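Local coordinates for protein S12 family peptidase (Streptomyces sp. 82F2, PDB 3WWX) that hydrolyses amide bonds with D-stereospecificity, as a member of the S12 peptidase family related to the beta-lactamases, at residues R185-P189 and L190-A194. Sequence-based numbering, arbitrary orientation.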
loop_
_atom_site.group_PDB
_atom_site.type_symbol
_atom_site.label_atom_id
_atom_site.label_comp_id
_atom_site.label_asym_id
_atom_site.label_seq_id
_atom_site.Cartn_x
_atom_site.Cartn_y
_atom_site.Cartn_z
ATOM N N ARG A 185 3.884 11.493 -12.964
ATOM C CA ARG A 185 5.247 11.243 -12.523
ATOM C C ARG A 185 5.635 9.773 -12.506
ATOM O O ARG A 185 6.815 9.457 -12.501
ATOM C CB ARG A 185 5.454 11.803 -11.122
ATOM C CG ARG A 185 5.348 13.309 -11.054
ATOM C CD ARG A 185 5.264 13.824 -9.625
ATOM N NE ARG A 185 5.344 15.278 -9.634
ATOM C CZ ARG A 185 6.486 15.955 -9.604
ATOM N NH1 ARG A 185 7.649 15.327 -9.493
ATOM N NH2 ARG A 185 6.458 17.284 -9.665
ATOM N N ILE A 186 4.652 8.881 -12.446
ATOM C CA ILE A 186 4.948 7.459 -12.293
ATOM C C ILE A 186 4.266 6.597 -13.348
ATOM O O ILE A 186 4.941 5.865 -14.061
ATOM C CB ILE A 186 4.610 6.936 -10.861
ATOM C CG1 ILE A 186 5.336 7.771 -9.799
ATOM C CG2 ILE A 186 4.998 5.463 -10.720
ATOM C CD1 ILE A 186 4.901 7.491 -8.354
ATOM N N ILE A 187 2.933 6.607 -13.406
ATOM C CA ILE A 187 2.213 5.732 -14.308
ATOM C C ILE A 187 2.610 5.971 -15.768
ATOM O O ILE A 187 2.906 5.032 -16.503
ATOM C CB ILE A 187 0.696 5.869 -14.085
ATOM C CG1 ILE A 187 0.352 5.338 -12.693
ATOM C CG2 ILE A 187 -0.102 5.115 -15.142
ATOM C CD1 ILE A 187 -1.078 5.604 -12.259
ATOM N N LYS A 188 2.625 7.225 -16.185
ATOM C CA LYS A 188 2.922 7.512 -17.589
ATOM C C LYS A 188 4.394 7.255 -17.954
ATOM O O LYS A 188 4.664 6.540 -18.930
ATOM C CB LYS A 188 2.465 8.922 -17.961
ATOM C CG LYS A 188 0.953 9.061 -18.050
ATOM C CD LYS A 188 0.547 10.519 -18.280
ATOM C CE LYS A 188 -0.950 10.714 -18.137
ATOM N NZ LYS A 188 -1.700 9.822 -19.058
ATOM N N PRO A 189 5.348 7.786 -17.178
ATOM C CA PRO A 189 6.751 7.578 -17.560
ATOM C C PRO A 189 7.185 6.115 -17.562
ATOM O O PRO A 189 8.070 5.742 -18.336
ATOM C CB PRO A 189 7.526 8.367 -16.508
ATOM C CG PRO A 189 6.573 9.430 -16.063
ATOM C CD PRO A 189 5.224 8.773 -16.087
ATOM N N LEU A 190 6.577 5.298 -16.707
ATOM C CA LEU A 190 6.907 3.871 -16.647
ATOM C C LEU A 190 6.003 3.027 -17.535
ATOM O O LEU A 190 6.164 1.808 -17.571
ATOM C CB LEU A 190 6.830 3.346 -15.211
ATOM C CG LEU A 190 7.850 3.837 -14.187
ATOM C CD1 LEU A 190 7.674 3.150 -12.868
ATOM C CD2 LEU A 190 9.263 3.658 -14.684
ATOM N N LYS A 191 5.059 3.665 -18.222
ATOM C CA LYS A 191 4.155 2.974 -19.137
ATOM C C LYS A 191 3.383 1.874 -18.407
ATOM O O LYS A 191 3.279 0.743 -18.880
ATOM C CB LYS A 191 4.935 2.400 -20.329
ATOM C CG LYS A 191 5.730 3.468 -21.103
ATOM C CD LYS A 191 6.537 2.832 -22.245
ATOM C CE LYS A 191 7.429 3.838 -22.956
ATOM N NZ LYS A 191 6.626 4.925 -23.586
ATOM N N LEU A 192 2.837 2.214 -17.242
ATOM C CA LEU A 192 2.060 1.264 -16.425
ATOM C C LEU A 192 0.610 1.199 -16.896
ATOM O O LEU A 192 -0.299 1.798 -16.289
ATOM C CB LEU A 192 2.115 1.641 -14.953
ATOM C CG LEU A 192 3.511 1.811 -14.361
ATOM C CD1 LEU A 192 3.405 2.043 -12.882
ATOM C CD2 LEU A 192 4.392 0.582 -14.627
ATOM N N ARG A 193 0.411 0.456 -17.980
ATOM C CA ARG A 193 -0.841 0.461 -18.710
ATOM C C ARG A 193 -1.988 -0.255 -18.000
ATOM O O ARG A 193 -3.129 -0.150 -18.434
ATOM C CB ARG A 193 -0.616 -0.151 -20.097
ATOM C CG ARG A 193 0.213 0.757 -20.994
ATOM C CD ARG A 193 0.671 0.090 -22.281
ATOM N NE ARG A 193 1.941 0.668 -22.725
ATOM C CZ ARG A 193 2.508 0.446 -23.905
ATOM N NH1 ARG A 193 1.919 -0.345 -24.795
ATOM N NH2 ARG A 193 3.666 1.025 -24.200
ATOM N N ALA A 194 -1.693 -0.984 -16.920
ATOM C CA ALA A 194 -2.723 -1.687 -16.159
ATOM C C ALA A 194 -2.951 -1.027 -14.793
ATOM O O ALA A 194 -3.637 -1.595 -13.940
ATOM C CB ALA A 194 -2.320 -3.146 -15.950
#
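The peptide planes that carry the carbonyls of I186, I187 and K188 receive N-H donors from L190, L192 and K191, each at a different tilt. The I187 and K188 bonds form a Schellman motif that ends helix 178-187, and K191, with positive phi (58°), is its C-prime residue. L192 N lies in the plane of the I187 carbonyl and donates to I187 O at 2.9 Å in a nearly straight bond (169° at the hydrogen). K191 N instead sits over a face of the K188 carbonyl, well above its plane, at 3.0 Å from K188 O. This second bond closes a type I turn from K188 to K191. P189 is the first corner of the turn. Outside the motif proper, L190 N makes a helical-type i to i+4 bond to I186 O at 3.2 Å, moderately tilted from that carbonyl plane. A weak bond from R193 N to K191 O then bends the chain round L192 in an inverse gamma turn.

L190 in the turn and L192 just after it fold back on the isoleucines. L190 and I186 lie side by side and point the same way, with L190 CD1 4.1 Å from I186 CG2. L190 CB also rests 3.4 Å from I186 O. Helix 244-255 covers this apolar side through F250 on I186, A253 on L190 and T249 on L192. I186 also packs on F58 of helix 55-68.

I187 and L192 cross at about a right angle. With chi1 at -66°, I187 sets CG2 opposite the backbone N, which turns this methyl to L192, 4.1 Å from CB and 3.5 Å from the carbonyl O of L192.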